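Local coordinates for protein acid phosphatase (Bacillus anthracis, PDB 2I34) that probably hydrolyses phosphate monoesters at acid pH, as a magnesium-dependent acid phosphatase of the HAD superfamily, at residues 60-65 against 174-179; 121-126 against 162-167. All coordinates share one frame; numbering follows the deposited sequence.

Contact 1 of 2, residues 60-65 against 174-179; sequences PAIVLD and IVLFFG. With MG (magnesium ion), chain C; WO4 (tungstate(VI)ion), chain D.
Val63 brings both of its methyls and its CB against the neighbouring strand. Its CG2 meets Ile174 CG2 at 3.6 Å, while CB and CG1 lie beside the CD1 corner of the Phe177 ring, the two side chains running the same way off the sheet. Ile174 CG2 also rests over one face of that ring near its rim, and the three side chains close into one apolar cluster. On the other face of the sheet, Leu64 lies alongside Phe178, its CD2 3.8 Å from Phe178 CB, and Ile62 CG2 sits 4.0 Å from Leu176 CB; helix 106-115 covers Ile62 and Leu64 there.

Between these layers the backbones run parallel, with axes 12° apart. Residues 61, 63 and 65 make the bonds, Ile62 and Leu64 turning theirs to strand 119-125: Ala61 O takes Val175 N, Val63 N reaches Leu176 O, Val63 O receives Phe178 N at 2.8 Å, and Asp65 N donates to Phe178 O. Between the pairs Ala61-Ile174 and Val63-Phe177, strand 174-179 has one residue more than its partner, and the buried Leu176 N is left without a partner in the model.

The polar edge begins where the strand stops. With CG anti to the backbone N (chi1 175°), the Asp65 carboxylate is carried forward: OD2 binds magnesium at 2.0 Å and accepts from Thr69 OG1, while OD1 stands 2.5 Å from the tungsten of the bound tungstate. Asp67 O and Asp180 OD1 join the metal's shell. An aspartate so placed at a central strand's C-terminal end, heading a DxDxT sequence, fits the nucleophile position of the Rossmann-like HAD phosphatase fold.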
loop_
_atom_site.group_PDB
_atom_site.type_symbol
_atom_site.label_atom_id
_atom_site.label_comp_id
_atom_site.label_asym_id
_atom_site.label_seq_id
_atom_site.Cartn_x
_atom_site.Cartn_y
_atom_site.Cartn_z
ATOM N N PRO A 60 -18.912 21.760 2.267
ATOM C CA PRO A 60 -18.005 20.619 2.260
ATOM C C PRO A 60 -16.735 20.832 1.416
ATOM O O PRO A 60 -16.778 21.467 0.349
ATOM C CB PRO A 60 -18.868 19.481 1.700
ATOM C CG PRO A 60 -19.891 20.116 0.931
ATOM C CD PRO A 60 -20.169 21.460 1.563
ATOM N N ALA A 61 -15.612 20.329 1.933
ATOM C CA ALA A 61 -14.367 20.213 1.161
ATOM C C ALA A 61 -13.684 18.865 1.368
ATOM O O ALA A 61 -13.931 18.167 2.351
ATOM C CB ALA A 61 -13.399 21.339 1.506
ATOM N N ILE A 62 -12.853 18.500 0.406
ATOM C CA ILE A 62 -11.870 17.436 0.590
ATOM C C ILE A 62 -10.476 18.017 0.389
ATOM O O ILE A 62 -10.307 19.013 -0.320
ATOM C CB ILE A 62 -12.080 16.245 -0.361
ATOM C CG1 ILE A 62 -11.948 16.671 -1.832
ATOM C CG2 ILE A 62 -13.429 15.586 -0.083
ATOM C CD1 ILE A 62 -11.813 15.516 -2.792
ATOM N N VAL A 63 -9.494 17.390 1.032
ATOM C CA VAL A 63 -8.101 17.800 0.957
ATOM C C VAL A 63 -7.294 16.602 0.440
ATOM O O VAL A 63 -7.452 15.477 0.924
ATOM C CB VAL A 63 -7.567 18.253 2.354
ATOM C CG1 VAL A 63 -6.058 18.338 2.396
ATOM C CG2 VAL A 63 -8.199 19.592 2.776
ATOM N N LEU A 64 -6.449 16.863 -0.552
ATOM C CA LEU A 64 -5.514 15.876 -1.052
ATOM C C LEU A 64 -4.113 16.442 -1.117
ATOM O O LEU A 64 -3.900 17.590 -1.540
ATOM C CB LEU A 64 -5.898 15.401 -2.455
ATOM C CG LEU A 64 -7.361 15.003 -2.697
ATOM C CD1 LEU A 64 -8.154 16.171 -3.273
ATOM C CD2 LEU A 64 -7.423 13.763 -3.597
ATOM N N ASP A 65 -3.164 15.609 -0.705
ATOM C CA ASP A 65 -1.768 15.735 -1.093
ATOM C C ASP A 65 -1.638 15.553 -2.618
ATOM O O ASP A 65 -2.531 14.968 -3.240
ATOM C CB ASP A 65 -0.965 14.645 -0.392
ATOM C CG ASP A 65 0.460 14.622 -0.825
ATOM O OD1 ASP A 65 1.129 15.653 -0.618
ATOM O OD2 ASP A 65 0.924 13.582 -1.372
ATOM N N ILE A 174 -13.999 19.937 6.246
ATOM C CA ILE A 174 -13.179 18.998 5.490
ATOM C C ILE A 174 -13.630 17.593 5.875
ATOM O O ILE A 174 -13.429 17.153 7.023
ATOM C CB ILE A 174 -11.660 19.193 5.753
ATOM C CG1 ILE A 174 -11.259 20.677 5.567
ATOM C CG2 ILE A 174 -10.869 18.290 4.832
ATOM C CD1 ILE A 174 -9.755 21.026 5.904
ATOM N N VAL A 175 -14.273 16.905 4.933
ATOM C CA VAL A 175 -14.886 15.614 5.226
ATOM C C VAL A 175 -13.926 14.436 4.983
ATOM O O VAL A 175 -14.106 13.385 5.573
ATOM C CB VAL A 175 -16.247 15.416 4.491
ATOM C CG1 VAL A 175 -17.209 16.514 4.886
ATOM C CG2 VAL A 175 -16.085 15.341 2.969
ATOM N N LEU A 176 -12.910 14.641 4.141
ATOM C CA LEU A 176 -11.917 13.622 3.826
ATOM C C LEU A 176 -10.551 14.231 3.551
ATOM O O LEU A 176 -10.463 15.325 2.986
ATOM C CB LEU A 176 -12.330 12.834 2.582
ATOM C CG LEU A 176 -13.538 11.908 2.663
ATOM C CD1 LEU A 176 -14.036 11.643 1.265
ATOM C CD2 LEU A 176 -13.191 10.599 3.372
ATOM N N PHE A 177 -9.508 13.495 3.960
ATOM C CA PHE A 177 -8.099 13.783 3.633
ATOM C C PHE A 177 -7.511 12.600 2.880
ATOM O O PHE A 177 -7.746 11.456 3.270
ATOM C CB PHE A 177 -7.277 14.009 4.893
ATOM C CG PHE A 177 -7.717 15.187 5.707
ATOM C CD1 PHE A 177 -7.042 16.402 5.618
ATOM C CD2 PHE A 177 -8.798 15.084 6.568
ATOM C CE1 PHE A 177 -7.440 17.488 6.386
ATOM C CE2 PHE A 177 -9.213 16.186 7.351
ATOM C CZ PHE A 177 -8.534 17.380 7.254
ATOM N N PHE A 178 -6.777 12.879 1.798
ATOM C CA PHE A 178 -6.103 11.854 1.012
ATOM C C PHE A 178 -4.586 12.103 1.013
ATOM O O PHE A 178 -4.126 13.248 0.807
ATOM C CB PHE A 178 -6.606 11.844 -0.439
ATOM C CG PHE A 178 -8.085 11.510 -0.587
ATOM C CD1 PHE A 178 -8.486 10.272 -1.065
ATOM C CD2 PHE A 178 -9.057 12.450 -0.266
ATOM C CE1 PHE A 178 -9.836 9.973 -1.221
ATOM C CE2 PHE A 178 -10.405 12.160 -0.396
ATOM C CZ PHE A 178 -10.796 10.911 -0.884
ATOM N N GLY A 179 -3.814 11.042 1.224
ATOM C CA GLY A 179 -2.354 11.155 1.225
ATOM C C GLY A 179 -1.595 9.841 1.280
ATOM O O GLY A 179 -2.179 8.775 1.533
HETATM MG MG MG C . 2.759 12.762 -1.040
HETATM W W WO4 D . 3.375 16.348 -1.377
HETATM O O1 WO4 D . 5.230 16.982 -1.912
HETATM O O2 WO4 D . 3.509 14.323 -1.312
HETATM O O3 WO4 D . 2.348 17.054 -2.938
HETATM O O4 WO4 D . 3.069 17.293 0.384
HETATM O O HOH W 1 4.740 12.023 -0.828
HETATM O O HOH W 2 2.657 13.249 1.002
#

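Contact 2 of 2, residues 121-126 against 162-167; sequences YYISNR and EKRREL. With WO4 (tungstate(VI)ion), chain D.
The side chains of Ile123 and Arg164 run past one another head to tail where helix 162-171 packs on strand 119-125, the alpha-on-beta layering of the Rossmann-like HAD fold. Helix and strand run nearly antiparallel, at 167°, with their axes 9.3 Å apart. Ile123 supplies the apolar part. Its CG2, anti to the backbone N, reaches Arg164 CB and passes over one face of the guanidinium, 3.8 Å from Arg164 NH1, while CD1 extends to the backbone between Arg164 and Arg165. Its carbonyl turns to Lys161 NZ, just before the helix.

The side chain of Ser124 leaves the backbone away from the helix, while its carbonyl faces the helix and takes a weak, bent bond from Arg164 NH1 (2.8 Å). Its OG lies against tungstate O3, a hydrogen bond whose modelled length is doubtfully short, and also accepts from Arg126 N, an ST turn that shapes the chain as it leaves the strand.

Asn125 follows with a similar division of labour. Its backbone N donates to tungstate O4 at 2.8 Å, whereas its side-chain OD1 is met by Arg164 NH2. Leu152 O and Glu158 take further bonds from Arg164, through NH1 and NE, so this buried guanidinium is gripped along several edges and its rotation is fixed; the carboxylate of Glu158 probably offsets its charge. Arg164 may thus act as a second-shell residue, steadying the Ser124-Asn125 backbone beside the oxyanion. The chain bends at Arg126, whose NH2 forms a salt bridge with Asp67. Of the two bonds Arg164 makes across this contact, the straighter is NH2 to Asn125 OD1, with 165° at the hydrogen. The amide is turned 38° from the guanidinium, yet OD1 lies close to the guanidinium plane, 2.9 Å from NH2.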
loop_
_atom_site.group_PDB
_atom_site.type_symbol
_atom_site.label_atom_id
_atom_site.label_comp_id
_atom_site.label_asym_id
_atom_site.label_seq_id
_atom_site.Cartn_x
_atom_site.Cartn_y
_atom_site.Cartn_z
ATOM N N TYR A 121 -9.161 20.937 -2.210
ATOM C CA TYR A 121 -7.900 21.650 -1.944
ATOM C C TYR A 121 -6.733 20.691 -2.028
ATOM O O TYR A 121 -6.701 19.659 -1.345
ATOM C CB TYR A 121 -7.941 22.380 -0.593
ATOM C CG TYR A 121 -9.009 23.434 -0.621
ATOM C CD1 TYR A 121 -8.748 24.702 -1.150
ATOM C CD2 TYR A 121 -10.312 23.141 -0.213
ATOM C CE1 TYR A 121 -9.749 25.660 -1.236
ATOM C CE2 TYR A 121 -11.326 24.113 -0.279
ATOM C CZ TYR A 121 -11.037 25.360 -0.805
ATOM O OH TYR A 121 -12.030 26.313 -0.903
ATOM N N TYR A 122 -5.801 21.045 -2.903
ATOM C CA TYR A 122 -4.574 20.301 -3.099
ATOM C C TYR A 122 -3.532 20.946 -2.199
ATOM O O TYR A 122 -2.985 22.008 -2.503
ATOM C CB TYR A 122 -4.137 20.349 -4.565
ATOM C CG TYR A 122 -5.183 19.907 -5.573
ATOM C CD1 TYR A 122 -5.409 18.550 -5.816
ATOM C CD2 TYR A 122 -5.914 20.837 -6.311
ATOM C CE1 TYR A 122 -6.332 18.128 -6.756
ATOM C CE2 TYR A 122 -6.876 20.422 -7.255
ATOM C CZ TYR A 122 -7.070 19.049 -7.475
ATOM O OH TYR A 122 -7.984 18.583 -8.412
ATOM N N ILE A 123 -3.304 20.314 -1.058
ATOM C CA ILE A 123 -2.387 20.840 -0.081
ATOM C C ILE A 123 -1.122 19.997 -0.222
ATOM O O ILE A 123 -1.115 18.833 0.159
ATOM C CB ILE A 123 -2.984 20.802 1.350
ATOM C CG1 ILE A 123 -4.235 21.672 1.393
ATOM C CG2 ILE A 123 -1.965 21.296 2.377
ATOM C CD1 ILE A 123 -4.839 21.870 2.808
ATOM N N SER A 124 -0.068 20.635 -0.739
ATOM C CA SER A 124 1.154 19.973 -1.187
ATOM C C SER A 124 2.389 20.729 -0.703
ATOM O O SER A 124 2.403 21.965 -0.672
ATOM C CB SER A 124 1.163 19.921 -2.722
ATOM O OG SER A 124 2.409 19.478 -3.226
ATOM N N ASN A 125 3.427 19.970 -0.355
ATOM C CA ASN A 125 4.705 20.523 0.045
ATOM C C ASN A 125 5.670 20.800 -1.102
ATOM O O ASN A 125 6.820 21.137 -0.870
ATOM C CB ASN A 125 5.338 19.650 1.125
ATOM C CG ASN A 125 4.660 19.836 2.466
ATOM O OD1 ASN A 125 3.841 20.739 2.626
ATOM N ND2 ASN A 125 5.006 19.005 3.435
ATOM N N ARG A 126 5.181 20.720 -2.338
ATOM C CA ARG A 126 5.774 21.524 -3.421
ATOM C C ARG A 126 5.850 22.960 -2.938
ATOM O O ARG A 126 5.010 23.378 -2.150
ATOM C CB ARG A 126 4.941 21.456 -4.700
ATOM C CG ARG A 126 4.974 20.091 -5.333
ATOM C CD ARG A 126 4.086 20.012 -6.563
ATOM N NE ARG A 126 4.248 18.721 -7.235
ATOM C CZ ARG A 126 4.284 18.546 -8.552
ATOM N NH1 ARG A 126 4.181 19.574 -9.377
ATOM N NH2 ARG A 126 4.472 17.323 -9.056
ATOM N N GLU A 162 -0.374 21.919 8.599
ATOM C CA GLU A 162 -1.460 22.274 9.516
ATOM C C GLU A 162 -1.991 23.692 9.294
ATOM O O GLU A 162 -3.204 23.916 9.376
ATOM C CB GLU A 162 -1.041 22.090 10.973
ATOM C CG GLU A 162 -2.179 22.312 11.992
ATOM C CD GLU A 162 -3.338 21.323 11.826
ATOM O OE1 GLU A 162 -3.133 20.222 11.277
ATOM O OE2 GLU A 162 -4.460 21.650 12.254
ATOM N N LYS A 163 -1.103 24.640 9.000
ATOM C CA LYS A 163 -1.548 26.011 8.706
ATOM C C LYS A 163 -2.552 26.067 7.537
ATOM O O LYS A 163 -3.537 26.795 7.587
ATOM C CB LYS A 163 -0.351 26.925 8.407
ATOM C CG LYS A 163 -0.738 28.372 8.149
ATOM C CD LYS A 163 0.443 29.205 7.736
ATOM C CE LYS A 163 0.004 30.601 7.309
ATOM N NZ LYS A 163 1.175 31.514 7.133
ATOM N N ARG A 164 -2.277 25.320 6.479
ATOM C CA ARG A 164 -3.171 25.275 5.323
ATOM C C ARG A 164 -4.458 24.487 5.609
ATOM O O ARG A 164 -5.531 24.882 5.164
ATOM C CB ARG A 164 -2.435 24.722 4.086
ATOM C CG ARG A 164 -1.470 25.745 3.504
ATOM C CD ARG A 164 -0.460 25.111 2.588
ATOM N NE ARG A 164 0.640 24.506 3.332
ATOM C CZ ARG A 164 1.453 23.569 2.850
ATOM N NH1 ARG A 164 1.301 23.074 1.636
ATOM N NH2 ARG A 164 2.423 23.099 3.612
ATOM N N ARG A 165 -4.348 23.385 6.348
ATOM C CA ARG A 165 -5.535 22.649 6.797
ATOM C C ARG A 165 -6.470 23.518 7.602
ATOM O O ARG A 165 -7.673 23.509 7.359
ATOM C CB ARG A 165 -5.169 21.408 7.613
ATOM C CG ARG A 165 -4.667 20.263 6.754
ATOM C CD ARG A 165 -4.519 18.996 7.562
ATOM N NE ARG A 165 -3.437 19.070 8.549
ATOM C CZ ARG A 165 -2.222 18.536 8.415
ATOM N NH1 ARG A 165 -1.873 17.875 7.325
ATOM N NH2 ARG A 165 -1.341 18.652 9.398
ATOM N N GLU A 166 -5.914 24.266 8.556
ATOM C CA GLU A 166 -6.712 25.100 9.424
ATOM C C GLU A 166 -7.350 26.261 8.662
ATOM O O GLU A 166 -8.481 26.619 8.957
ATOM C CB GLU A 166 -5.878 25.620 10.610
ATOM C CG GLU A 166 -6.701 26.174 11.770
ATOM C CD GLU A 166 -7.193 27.602 11.555
ATOM O OE1 GLU A 166 -6.530 28.367 10.804
ATOM O OE2 GLU A 166 -8.228 27.960 12.150
ATOM N N LEU A 167 -6.641 26.845 7.691
ATOM C CA LEU A 167 -7.226 27.914 6.863
ATOM C C LEU A 167 -8.442 27.398 6.096
ATOM O O LEU A 167 -9.471 28.064 6.020
ATOM C CB LEU A 167 -6.213 28.496 5.875
HETATM W W WO4 D . 3.375 16.348 -1.377
HETATM O O1 WO4 D . 5.230 16.982 -1.912
HETATM O O2 WO4 D . 3.509 14.323 -1.312
HETATM O O3 WO4 D . 2.348 17.054 -2.938
HETATM O O4 WO4 D . 3.069 17.293 0.384
#

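Both contacts are buried and share one sheet, since strands 59-64 and 119-125 are neighbours: Leu64 N probably bonds to Tyr121 O, and Ile123 N to Leu64 O. Contact 1 joins two strands through backbone hydrogen bonds and apolar side chains on both faces; contact 2 sets a helix against a strand, with less area and an arginine where contact 1 has hydrocarbon. Helix 162-171 leads directly into strand 172-179, so one helix-strand unit supplies a partner to each, and Arg165 CD packs against Phe177 CE1 at 3.5 Å. The C-terminal ends of strands 59-64 and 119-125 converge on tungstate, contact 1 bringing a carboxylate and magnesium, contact 2 a hydroxyl and a backbone amide.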